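PDB 2XQ0: leukotriene A-4 hydrolase from Saccharomyces cerevisiae, which hydrolyses di- and tripeptides as a zinc-dependent aminopeptidase and shows weak epoxide hydrolase activity, converting leukotriene A4 in vitro. Local coordinates for residues I253-E258 with Y417-A422; I247-K252 with G336-E341; K562-Q567 with K577-W582; D479-M484 with V512-T517. All blocks are in the same frame, centred on the assembly; numbering follows the deposited sequence.

Contact 1: I253-E258 with Y417-A422; sequences IIFEYE and YFKKFA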
# COMPACT_ATOMS: atom_id res chain seq x y z
N ILE A 253 16.86 -8.30 -12.30
CA ILE A 253 16.27 -7.25 -13.13
C ILE A 253 16.93 -5.91 -12.82
O ILE A 253 17.30 -5.15 -13.72
CB ILE A 253 14.74 -7.16 -12.93
CG1 ILE A 253 14.04 -8.40 -13.49
CG2 ILE A 253 14.19 -5.88 -13.56
CD1 ILE A 253 12.74 -8.77 -12.76
N ILE A 254 17.12 -5.64 -11.53
CA ILE A 254 17.71 -4.37 -11.11
C ILE A 254 19.16 -4.58 -10.69
O ILE A 254 20.04 -4.71 -11.54
CB ILE A 254 16.87 -3.73 -9.99
CG1 ILE A 254 15.39 -3.89 -10.31
CG2 ILE A 254 17.22 -2.24 -9.80
CD1 ILE A 254 14.47 -3.37 -9.20
N PHE A 255 19.42 -4.61 -9.39
CA PHE A 255 20.75 -4.96 -8.89
C PHE A 255 20.66 -5.44 -7.44
O PHE A 255 19.59 -5.43 -6.86
CB PHE A 255 21.74 -3.80 -9.06
CG PHE A 255 21.24 -2.49 -8.54
CD1 PHE A 255 21.08 -1.40 -9.40
CD2 PHE A 255 20.97 -2.31 -7.19
CE1 PHE A 255 20.63 -0.17 -8.93
CE2 PHE A 255 20.51 -1.08 -6.71
CZ PHE A 255 20.34 -0.01 -7.58
N GLU A 256 21.79 -5.82 -6.86
CA GLU A 256 21.81 -6.42 -5.53
C GLU A 256 20.95 -5.66 -4.53
O GLU A 256 20.90 -4.42 -4.53
CB GLU A 256 23.24 -6.53 -4.99
CG GLU A 256 23.36 -7.42 -3.76
CD GLU A 256 24.66 -7.22 -2.98
OE1 GLU A 256 25.10 -6.06 -2.82
OE2 GLU A 256 25.23 -8.24 -2.52
N TYR A 257 20.27 -6.42 -3.69
CA TYR A 257 19.41 -5.87 -2.64
C TYR A 257 20.36 -5.45 -1.54
O TYR A 257 21.14 -6.26 -1.07
CB TYR A 257 18.47 -6.99 -2.18
CG TYR A 257 17.61 -6.73 -0.95
CD1 TYR A 257 16.40 -6.05 -1.06
CD2 TYR A 257 17.98 -7.22 0.30
CE1 TYR A 257 15.59 -5.84 0.06
CE2 TYR A 257 17.19 -7.01 1.42
CZ TYR A 257 15.99 -6.33 1.30
OH TYR A 257 15.19 -6.14 2.41
N GLU A 258 20.33 -4.20 -1.11
CA GLU A 258 21.37 -3.73 -0.20
C GLU A 258 20.92 -3.52 1.25
O GLU A 258 21.69 -3.03 2.07
CB GLU A 258 22.02 -2.46 -0.74
CG GLU A 258 21.11 -1.25 -0.70
CD GLU A 258 21.61 -0.11 -1.57
OE1 GLU A 258 21.29 -0.11 -2.78
OE2 GLU A 258 22.32 0.79 -1.05
N TYR A 417 18.84 4.61 -13.46
CA TYR A 417 17.90 5.39 -12.65
C TYR A 417 18.03 5.08 -11.16
O TYR A 417 18.25 5.98 -10.37
CB TYR A 417 16.47 5.15 -13.15
CG TYR A 417 15.37 5.77 -12.31
CD1 TYR A 417 15.11 7.14 -12.37
CD2 TYR A 417 14.57 4.99 -11.49
CE1 TYR A 417 14.09 7.71 -11.60
CE2 TYR A 417 13.55 5.55 -10.71
CZ TYR A 417 13.32 6.92 -10.78
OH TYR A 417 12.31 7.51 -10.03
N PHE A 418 17.90 3.81 -10.77
CA PHE A 418 17.92 3.48 -9.34
C PHE A 418 19.31 3.69 -8.72
O PHE A 418 19.42 3.99 -7.53
CB PHE A 418 17.34 2.08 -9.05
CG PHE A 418 15.85 2.01 -9.27
CD1 PHE A 418 14.99 2.55 -8.33
CD2 PHE A 418 15.33 1.48 -10.43
CE1 PHE A 418 13.62 2.54 -8.54
CE2 PHE A 418 13.96 1.45 -10.64
CZ PHE A 418 13.10 1.98 -9.69
N LYS A 419 20.36 3.59 -9.53
CA LYS A 419 21.70 3.92 -9.03
C LYS A 419 21.88 5.43 -8.83
O LYS A 419 22.44 5.86 -7.83
CB LYS A 419 22.79 3.37 -9.96
CG LYS A 419 23.31 1.99 -9.56
CD LYS A 419 23.87 2.00 -8.14
CE LYS A 419 24.22 0.60 -7.66
NZ LYS A 419 24.76 0.64 -6.27
N LYS A 420 21.43 6.22 -9.80
CA LYS A 420 21.61 7.67 -9.75
C LYS A 420 20.96 8.27 -8.51
O LYS A 420 21.54 9.09 -7.80
CB LYS A 420 21.02 8.31 -11.01
CG LYS A 420 21.09 9.82 -11.06
CD LYS A 420 20.53 10.37 -12.37
CE LYS A 420 20.68 11.89 -12.45
NZ LYS A 420 19.84 12.49 -13.53
N PHE A 421 19.74 7.83 -8.23
CA PHE A 421 18.96 8.41 -7.15
C PHE A 421 18.99 7.60 -5.87
O PHE A 421 18.23 7.89 -4.94
CB PHE A 421 17.52 8.69 -7.61
CG PHE A 421 17.44 9.75 -8.67
CD1 PHE A 421 17.59 11.09 -8.34
CD2 PHE A 421 17.28 9.40 -10.00
CE1 PHE A 421 17.55 12.07 -9.31
CE2 PHE A 421 17.23 10.38 -10.99
CZ PHE A 421 17.37 11.71 -10.65
N ALA A 422 19.86 6.60 -5.80
CA ALA A 422 19.91 5.78 -4.59
C ALA A 422 20.10 6.67 -3.36
O ALA A 422 21.00 7.51 -3.33
CB ALA A 422 21.01 4.72 -4.67
O HOH W 1 22.82 1.40 -4.42
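The Phe255 ring is covered on both faces: Lys419 lays CE over the centre of one, 3.9 Å from the ring centroid, while Ile254 puts CG2 against the other, displaced toward the rim. Phe418 CB comes in obliquely on Phe255 CZ at 3.9 Å. Ile254 CG2 also reaches Phe418 CD2 at 4.2 Å, and Tyr417 CD2 lies over the centre of one face of the Phe418 ring. A bend in the Lys419 chain (chi2 -58°) folds its methylenes across the Phe255 ring, Lys419 CG reaching Phe255 CE1 at 3.5 Å. The same bend carries Lys419 NZ over that face, a cation-pi contact 4.7 Å from the centroid of the Phe255 ring. Lys419 NZ also donates to a water (2.8 Å) that in turn donates to Glu258 OE1, linking two opposite charges that do not touch. A leucine in place of Phe255 would probably cost the ammonium its pi surface and let the lysine chain swing loose. Trp307 meets Phe255 edge-to-face, and Trp326 does the same for Phe418. The loop after helix 243-253 is thus joined to the end of helix 407-420 within the zinc peptidase domain of the M1 family, where helix 297-311 carries the HExxH motif.

Contact 2: I247-K252 with G336-E341; sequences IQTAEK and GAIHGE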
# COMPACT_ATOMS: atom_id res chain seq x y z
N ILE A 247 13.33 -12.46 -4.30
CA ILE A 247 14.42 -11.52 -4.09
C ILE A 247 15.42 -11.63 -5.23
O ILE A 247 15.78 -10.62 -5.84
CB ILE A 247 15.13 -11.67 -2.74
CG1 ILE A 247 14.14 -11.49 -1.59
CG2 ILE A 247 16.21 -10.57 -2.61
CD1 ILE A 247 14.76 -11.69 -0.23
N GLN A 248 15.85 -12.85 -5.53
CA GLN A 248 16.87 -13.10 -6.57
C GLN A 248 16.39 -12.68 -7.95
O GLN A 248 17.16 -12.21 -8.78
CB GLN A 248 17.32 -14.57 -6.57
CG GLN A 248 18.22 -14.95 -5.38
CD GLN A 248 18.50 -16.45 -5.33
OE1 GLN A 248 18.40 -17.14 -6.35
NE2 GLN A 248 18.82 -16.97 -4.14
N THR A 249 15.09 -12.83 -8.19
CA THR A 249 14.50 -12.34 -9.44
C THR A 249 14.58 -10.81 -9.57
O THR A 249 14.98 -10.27 -10.62
CB THR A 249 13.05 -12.81 -9.60
OG1 THR A 249 13.01 -14.24 -9.63
CG2 THR A 249 12.48 -12.26 -10.90
N ALA A 250 14.21 -10.10 -8.51
CA ALA A 250 14.31 -8.64 -8.50
C ALA A 250 15.74 -8.16 -8.69
O ALA A 250 16.00 -7.20 -9.41
CB ALA A 250 13.73 -8.07 -7.20
N GLU A 251 16.66 -8.82 -8.00
CA GLU A 251 18.07 -8.47 -8.07
C GLU A 251 18.64 -8.61 -9.49
O GLU A 251 19.50 -7.84 -9.89
CB GLU A 251 18.88 -9.32 -7.10
CG GLU A 251 18.74 -8.93 -5.62
CD GLU A 251 19.58 -9.82 -4.69
OE1 GLU A 251 19.54 -11.07 -4.84
OE2 GLU A 251 20.27 -9.28 -3.81
N LYS A 252 18.17 -9.60 -10.24
CA LYS A 252 18.64 -9.80 -11.61
C LYS A 252 18.11 -8.71 -12.52
O LYS A 252 18.81 -8.24 -13.40
CB LYS A 252 18.21 -11.18 -12.13
CG LYS A 252 18.62 -11.43 -13.58
CD LYS A 252 18.37 -12.88 -14.02
CE LYS A 252 18.98 -13.12 -15.41
NZ LYS A 252 18.39 -14.31 -16.08
N GLY A 336 6.50 -11.70 -14.19
CA GLY A 336 6.67 -12.06 -15.59
C GLY A 336 7.91 -12.91 -15.78
O GLY A 336 7.92 -13.85 -16.57
N ALA A 337 8.96 -12.60 -15.03
CA ALA A 337 10.21 -13.33 -15.18
C ALA A 337 10.06 -14.74 -14.63
O ALA A 337 10.71 -15.67 -15.11
CB ALA A 337 11.32 -12.62 -14.47
N ILE A 338 9.19 -14.91 -13.64
CA ILE A 338 9.00 -16.22 -13.01
C ILE A 338 7.98 -17.05 -13.76
O ILE A 338 8.17 -18.24 -13.99
CB ILE A 338 8.57 -16.06 -11.54
CG1 ILE A 338 9.73 -15.51 -10.70
CG2 ILE A 338 8.11 -17.38 -10.97
CD1 ILE A 338 9.29 -15.03 -9.31
N HIS A 339 6.90 -16.41 -14.19
CA HIS A 339 5.77 -17.11 -14.77
C HIS A 339 5.56 -16.91 -16.28
O HIS A 339 4.79 -17.63 -16.89
CB HIS A 339 4.50 -16.73 -14.03
CG HIS A 339 4.53 -17.07 -12.57
ND1 HIS A 339 4.56 -18.37 -12.11
CD2 HIS A 339 4.52 -16.28 -11.47
CE1 HIS A 339 4.58 -18.36 -10.79
NE2 HIS A 339 4.55 -17.11 -10.38
N GLY A 340 6.22 -15.93 -16.88
CA GLY A 340 6.06 -15.68 -18.30
C GLY A 340 5.20 -14.47 -18.60
O GLY A 340 4.45 -13.99 -17.74
N GLU A 341 5.28 -13.98 -19.83
CA GLU A 341 4.59 -12.77 -20.24
C GLU A 341 3.07 -12.84 -20.11
O GLU A 341 2.44 -11.84 -19.76
CB GLU A 341 5.00 -12.33 -21.66
CG GLU A 341 6.32 -11.59 -21.70
CD GLU A 341 6.30 -10.30 -20.90
OE1 GLU A 341 7.36 -9.90 -20.38
OE2 GLU A 341 5.23 -9.69 -20.79
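Thr249 of helix 243-253 packs on Ala337 and Ile338 of helix 321-339, a small helix-helix contact at the surface of the M1 peptidase domain; helix 321-339 also bears the zinc ligand Glu324, nearer its start. The two branches of Thr249 divide the work. Thr249 CG2, lying opposite the backbone N, touches Ala337 CB at 3.8 Å. OG1 sits beside the backbone N (chi1 -61°), a position from which it hydrogen-bonds to the carbonyl O of Lys245 one turn earlier; its polar need is therefore met within its own helix. Toward the partner helix Thr249 OG1 makes mere van der Waals contact, 3.7 Å from CG1 of Ile338 and 3.8 Å from CD1 of Ile338. The Ile338 chain is stretched out (chi2 167°), which brings its end nearer to the threonine than its root, while its CG2 branch lies over the centre of the His339 ring. The interface is thin, burying 103 Å² in all. Just beyond it the helix ends: Gly340 N bonds to Gly336 O at 2.7 Å, and Gly340, with phi 104°, turns the chain and serves as N-cap of helix 341-360. A side chain on Gly340 would run into the carbonyl O of His339. Ile338 extends the contact along helix 243-253 to Lys245 and Phe246, and Thr249 and Ala250 both reach Ile334. Helix 243-253 is also backed by the zinc-binding helix 297-311, where Ile247 rests on Leu303 and Ala250 on Trp307.

Contact 3: K562-Q567 with K577-W582; sequences KMFKFQ and KHLADW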
# COMPACT_ATOMS: atom_id res chain seq x y z
N LYS A 562 -15.33 -12.45 -3.38
CA LYS A 562 -16.05 -12.46 -4.64
C LYS A 562 -17.27 -13.37 -4.57
O LYS A 562 -18.35 -13.02 -5.05
CB LYS A 562 -15.14 -12.90 -5.78
CG LYS A 562 -14.04 -11.91 -6.08
CD LYS A 562 -14.63 -10.60 -6.56
CE LYS A 562 -13.55 -9.59 -6.83
NZ LYS A 562 -14.10 -8.27 -7.20
N MET A 563 -17.09 -14.55 -3.98
CA MET A 563 -18.20 -15.48 -3.77
C MET A 563 -19.32 -14.79 -3.02
O MET A 563 -20.48 -14.88 -3.41
CB MET A 563 -17.75 -16.71 -2.98
CG MET A 563 -18.93 -17.56 -2.48
SD MET A 563 -18.50 -18.73 -1.17
CE MET A 563 -18.04 -17.62 0.15
N PHE A 564 -18.98 -14.11 -1.94
CA PHE A 564 -19.99 -13.37 -1.20
C PHE A 564 -20.67 -12.31 -2.08
O PHE A 564 -21.90 -12.19 -2.08
CB PHE A 564 -19.39 -12.74 0.06
CG PHE A 564 -19.35 -13.68 1.23
CD1 PHE A 564 -20.53 -14.23 1.72
CD2 PHE A 564 -18.16 -14.00 1.84
CE1 PHE A 564 -20.50 -15.09 2.81
CE2 PHE A 564 -18.13 -14.85 2.93
CZ PHE A 564 -19.30 -15.39 3.41
N LYS A 565 -19.86 -11.59 -2.85
CA LYS A 565 -20.38 -10.53 -3.71
C LYS A 565 -21.30 -11.10 -4.80
O LYS A 565 -22.37 -10.55 -5.08
CB LYS A 565 -19.24 -9.73 -4.33
CG LYS A 565 -19.69 -8.54 -5.16
CD LYS A 565 -18.50 -7.93 -5.89
CE LYS A 565 -18.89 -6.68 -6.63
NZ LYS A 565 -17.77 -6.14 -7.46
N PHE A 566 -20.90 -12.20 -5.43
CA PHE A 566 -21.80 -12.83 -6.40
C PHE A 566 -23.10 -13.21 -5.72
O PHE A 566 -24.18 -13.03 -6.29
CB PHE A 566 -21.20 -14.07 -7.03
CG PHE A 566 -22.17 -14.81 -7.91
CD1 PHE A 566 -22.52 -14.31 -9.16
CD2 PHE A 566 -22.75 -16.00 -7.48
CE1 PHE A 566 -23.42 -14.99 -9.98
CE2 PHE A 566 -23.65 -16.69 -8.29
CZ PHE A 566 -23.98 -16.18 -9.54
N GLN A 567 -22.99 -13.74 -4.50
CA GLN A 567 -24.16 -14.14 -3.74
C GLN A 567 -25.09 -12.95 -3.51
O GLN A 567 -26.31 -13.09 -3.56
CB GLN A 567 -23.75 -14.78 -2.41
CG GLN A 567 -23.30 -16.23 -2.55
CD GLN A 567 -22.80 -16.81 -1.24
OE1 GLN A 567 -22.81 -16.15 -0.21
NE2 GLN A 567 -22.33 -18.05 -1.29
N LYS A 577 -26.18 -14.02 6.07
CA LYS A 577 -25.69 -14.25 7.43
C LYS A 577 -24.19 -14.54 7.46
O LYS A 577 -23.48 -14.16 8.39
CB LYS A 577 -26.46 -15.41 8.07
CG LYS A 577 -25.96 -15.84 9.45
CD LYS A 577 -26.27 -14.79 10.50
CE LYS A 577 -26.16 -15.36 11.91
NZ LYS A 577 -24.74 -15.64 12.30
N HIS A 578 -23.72 -15.23 6.43
CA HIS A 578 -22.32 -15.63 6.36
C HIS A 578 -21.43 -14.45 5.98
O HIS A 578 -20.31 -14.34 6.47
CB HIS A 578 -22.16 -16.80 5.39
CG HIS A 578 -23.04 -17.97 5.71
ND1 HIS A 578 -22.59 -19.08 6.39
CD2 HIS A 578 -24.36 -18.18 5.48
CE1 HIS A 578 -23.59 -19.93 6.55
NE2 HIS A 578 -24.67 -19.41 6.01
N LEU A 579 -21.94 -13.57 5.12
CA LEU A 579 -21.25 -12.32 4.81
C LEU A 579 -21.09 -11.48 6.06
O LEU A 579 -20.01 -10.97 6.34
CB LEU A 579 -22.01 -11.51 3.75
CG LEU A 579 -21.43 -10.10 3.53
CD1 LEU A 579 -19.93 -10.17 3.17
CD2 LEU A 579 -22.20 -9.35 2.45
N ALA A 580 -22.18 -11.33 6.81
CA ALA A 580 -22.18 -10.54 8.03
C ALA A 580 -21.11 -11.02 9.00
O ALA A 580 -20.31 -10.23 9.50
CB ALA A 580 -23.56 -10.58 8.70
N ASP A 581 -21.07 -12.33 9.24
CA ASP A 581 -20.13 -12.91 10.19
C ASP A 581 -18.69 -12.93 9.68
O ASP A 581 -17.76 -12.75 10.46
CB ASP A 581 -20.55 -14.33 10.57
CG ASP A 581 -21.92 -14.39 11.21
OD1 ASP A 581 -22.29 -13.45 11.96
OD2 ASP A 581 -22.63 -15.38 10.95
N TRP A 582 -18.52 -13.18 8.38
CA TRP A 582 -17.19 -13.16 7.78
C TRP A 582 -16.54 -11.78 7.92
O TRP A 582 -15.33 -11.66 8.16
CB TRP A 582 -17.28 -13.53 6.30
CG TRP A 582 -15.96 -13.55 5.58
CD1 TRP A 582 -15.02 -14.54 5.62
CD2 TRP A 582 -15.44 -12.55 4.70
NE1 TRP A 582 -13.95 -14.22 4.83
CE2 TRP A 582 -14.18 -13.00 4.24
CE3 TRP A 582 -15.92 -11.31 4.25
CZ2 TRP A 582 -13.40 -12.26 3.36
CZ3 TRP A 582 -15.13 -10.58 3.37
CH2 TRP A 582 -13.89 -11.05 2.93
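His578 O accepts the amide N of Trp582 at 2.9 Å, and the Phe564 ring presses on the same oxygen with CZ, 3.4 Å away. Phe564 carries the contact, its ring set against the backbone at His578 and Leu579. Leu579 CA lies over one face, 3.9 Å from the Phe564 ring centroid and toward the rim, and Met563 CE sits over the centre of the opposite face. His578 CB meets the edge in the ring plane, 3.5 Å from Phe564 CE1; the same CE1 is only 3.1 Å from Leu579 N, a tight fit. Along the other edge, Phe564 CE2 stands over the indole face of Trp582, 3.7 Å from CG, the planes inclined at 39°. With CG opposite its backbone N (chi1 -179°), Trp582 holds the indole out beside Phe564. Leu579 adds CB against Phe564 CD1. A serine in place of Phe564 is likely to open a gap between the helices and leave the Trp582 face without its partner. Beyond the pair, Leu579 touches Leu599 and Trp582 touches Phe591, both of helix 589-600. Segments 562-567 and 577-582, on the successive helices 557-569 and 576-582, run roughly antiparallel (142°) as a helical hairpin, consistent with the all-helical C-terminal domain of the leukotriene A4 hydrolase family.

Contact 4: D479-M484 with V512-T517; sequences DKWVEM and VLFLET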
# COMPACT_ATOMS: atom_id res chain seq x y z
N ASP A 479 -19.46 -15.42 -19.94
CA ASP A 479 -20.42 -15.25 -21.02
C ASP A 479 -21.38 -16.45 -21.10
O ASP A 479 -22.60 -16.28 -21.15
CB ASP A 479 -19.69 -15.04 -22.35
CG ASP A 479 -18.84 -13.77 -22.36
OD1 ASP A 479 -19.03 -12.93 -21.46
OD2 ASP A 479 -18.00 -13.61 -23.27
N LYS A 480 -20.82 -17.65 -21.09
CA LYS A 480 -21.62 -18.88 -21.17
C LYS A 480 -22.63 -19.00 -20.03
O LYS A 480 -23.79 -19.38 -20.25
CB LYS A 480 -20.70 -20.11 -21.18
CG LYS A 480 -21.41 -21.43 -21.45
CD LYS A 480 -20.46 -22.62 -21.25
CE LYS A 480 -21.19 -23.96 -21.41
NZ LYS A 480 -20.34 -25.14 -21.06
N TRP A 481 -22.20 -18.68 -18.81
CA TRP A 481 -23.10 -18.66 -17.66
C TRP A 481 -24.20 -17.64 -17.84
O TRP A 481 -25.36 -17.92 -17.53
CB TRP A 481 -22.34 -18.40 -16.35
CG TRP A 481 -21.96 -19.67 -15.67
CD1 TRP A 481 -20.74 -20.29 -15.72
CD2 TRP A 481 -22.81 -20.51 -14.89
NE1 TRP A 481 -20.78 -21.46 -14.99
CE2 TRP A 481 -22.05 -21.61 -14.48
CE3 TRP A 481 -24.16 -20.43 -14.51
CZ2 TRP A 481 -22.58 -22.63 -13.69
CZ3 TRP A 481 -24.68 -21.42 -13.72
CH2 TRP A 481 -23.89 -22.52 -13.32
N VAL A 482 -23.85 -16.44 -18.31
CA VAL A 482 -24.87 -15.41 -18.50
C VAL A 482 -25.94 -15.87 -19.47
O VAL A 482 -27.13 -15.62 -19.28
CB VAL A 482 -24.25 -14.07 -18.96
CG1 VAL A 482 -25.35 -13.08 -19.31
CG2 VAL A 482 -23.37 -13.48 -17.86
N GLU A 483 -25.50 -16.57 -20.52
CA GLU A 483 -26.40 -17.03 -21.57
C GLU A 483 -27.30 -18.16 -21.09
O GLU A 483 -28.52 -18.12 -21.27
CB GLU A 483 -25.57 -17.52 -22.78
CG GLU A 483 -26.28 -17.39 -24.13
CD GLU A 483 -26.41 -15.94 -24.59
OE1 GLU A 483 -26.25 -15.02 -23.76
OE2 GLU A 483 -26.67 -15.72 -25.79
N MET A 484 -26.70 -19.17 -20.47
CA MET A 484 -27.40 -20.37 -20.04
C MET A 484 -28.40 -20.11 -18.92
O MET A 484 -29.36 -20.86 -18.75
CB MET A 484 -26.40 -21.45 -19.64
CG MET A 484 -25.57 -21.96 -20.82
SD MET A 484 -26.64 -22.59 -22.13
CE MET A 484 -25.64 -22.21 -23.58
N VAL A 512 -11.22 -15.04 -9.23
CA VAL A 512 -11.60 -13.68 -8.89
C VAL A 512 -12.12 -12.93 -10.12
O VAL A 512 -13.20 -12.32 -10.07
CB VAL A 512 -10.43 -12.94 -8.22
CG1 VAL A 512 -10.72 -11.46 -8.13
CG2 VAL A 512 -10.19 -13.54 -6.82
N LEU A 513 -11.37 -12.97 -11.22
CA LEU A 513 -11.81 -12.35 -12.47
C LEU A 513 -13.12 -12.95 -12.96
O LEU A 513 -14.02 -12.23 -13.40
CB LEU A 513 -10.74 -12.47 -13.56
CG LEU A 513 -11.13 -11.85 -14.92
CD1 LEU A 513 -11.35 -10.34 -14.82
CD2 LEU A 513 -10.10 -12.14 -15.96
N PHE A 514 -13.24 -14.27 -12.91
CA PHE A 514 -14.50 -14.93 -13.28
C PHE A 514 -15.72 -14.40 -12.51
O PHE A 514 -16.70 -13.96 -13.12
CB PHE A 514 -14.38 -16.45 -13.11
CG PHE A 514 -15.67 -17.19 -13.34
CD1 PHE A 514 -16.28 -17.17 -14.58
CD2 PHE A 514 -16.27 -17.91 -12.31
CE1 PHE A 514 -17.46 -17.86 -14.81
CE2 PHE A 514 -17.45 -18.59 -12.52
CZ PHE A 514 -18.05 -18.57 -13.77
N LEU A 515 -15.64 -14.45 -11.18
CA LEU A 515 -16.73 -13.99 -10.30
C LEU A 515 -17.00 -12.51 -10.50
O LEU A 515 -18.14 -12.06 -10.44
CB LEU A 515 -16.41 -14.26 -8.83
CG LEU A 515 -16.35 -15.74 -8.40
CD1 LEU A 515 -15.63 -15.89 -7.07
CD2 LEU A 515 -17.75 -16.34 -8.34
N GLU A 516 -15.93 -11.75 -10.74
CA GLU A 516 -16.07 -10.34 -11.09
C GLU A 516 -16.89 -10.20 -12.38
O GLU A 516 -17.96 -9.56 -12.37
CB GLU A 516 -14.69 -9.67 -11.20
CG GLU A 516 -14.68 -8.23 -11.69
CD GLU A 516 -15.35 -7.27 -10.72
OE1 GLU A 516 -16.17 -7.71 -9.88
OE2 GLU A 516 -15.07 -6.05 -10.80
N THR A 517 -16.42 -10.81 -13.47
CA THR A 517 -17.09 -10.76 -14.78
C THR A 517 -18.58 -11.13 -14.69
O THR A 517 -19.41 -10.54 -15.36
CB THR A 517 -16.36 -11.64 -15.83
OG1 THR A 517 -14.97 -11.28 -15.89
CG2 THR A 517 -16.99 -11.49 -17.22
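Phe514 points the far end of its ring, CZ, at the pyrrole side of Trp481, touching CD1 at 3.7 Å. Trp481 CD1 lies at the edge of the Phe514 ring, near its plane, whereas Phe514 CZ approaches the indole obliquely. The planes of the phenyl and the five-membered ring are inclined at 62°, with centroids 5.8 Å apart, and the touch stays confined to this corner: Phe514 CE1 is already 4.2 Å from Trp481 CD1. Phe514 reaches across because CG is trans to its backbone N (chi1 174°), which sends the ring outward toward helix 469-484, where it also touches Leu477. The two helices, 469-484 and 508-519, belong to the all-helical C-terminal part of the enzyme, and the aromatic pair is buried between them. Trp481 has further partners that fix its rotation: NE1 hydrogen-bonds to Tyr547 OH, and Phe498 stacks on the indole. Thr517, one turn after Phe514, also turns its CB toward helix 469-484 and packs on Tyr475 and Ala478. Its hydroxyl is spent within its own helix: Thr517 OG1 donates to Leu513 O at 2.8 Å from above the carbonyl plane, and that oxygen takes Thr517 N as well, two bonds on one acceptor. Leu513 touches Val474 of helix 469-484 and also reaches Phe346 and Ile350 of helix 341-360.

How the contacts relate
Contact 1 uses the loop that directly follows the helix of contact 2, segments 247-252 and 253-258 being consecutive, and the two touch directly: Tyr257 N lies 2.9 Å from Glu251 OE2, a probable hydrogen bond. Their segments alternate along the chain. Contact 1 is the nearer to catalysis, the Phe418 side chain lying about 12 Å from the zinc ion and about 14 Å from the bound bestatin. Contacts 3 and 4 form a second pair, with centres 18 Å apart. Between them, Glu516 OE1 makes long, weak ion pairs with Lys562 and Lys565, and Lys562 packs on Val512 and Leu515. The two pairs stay apart: contacts 2 and 4 come no closer than about 13 Å between nearest atoms, contacts 1 and 3 about 27 Å.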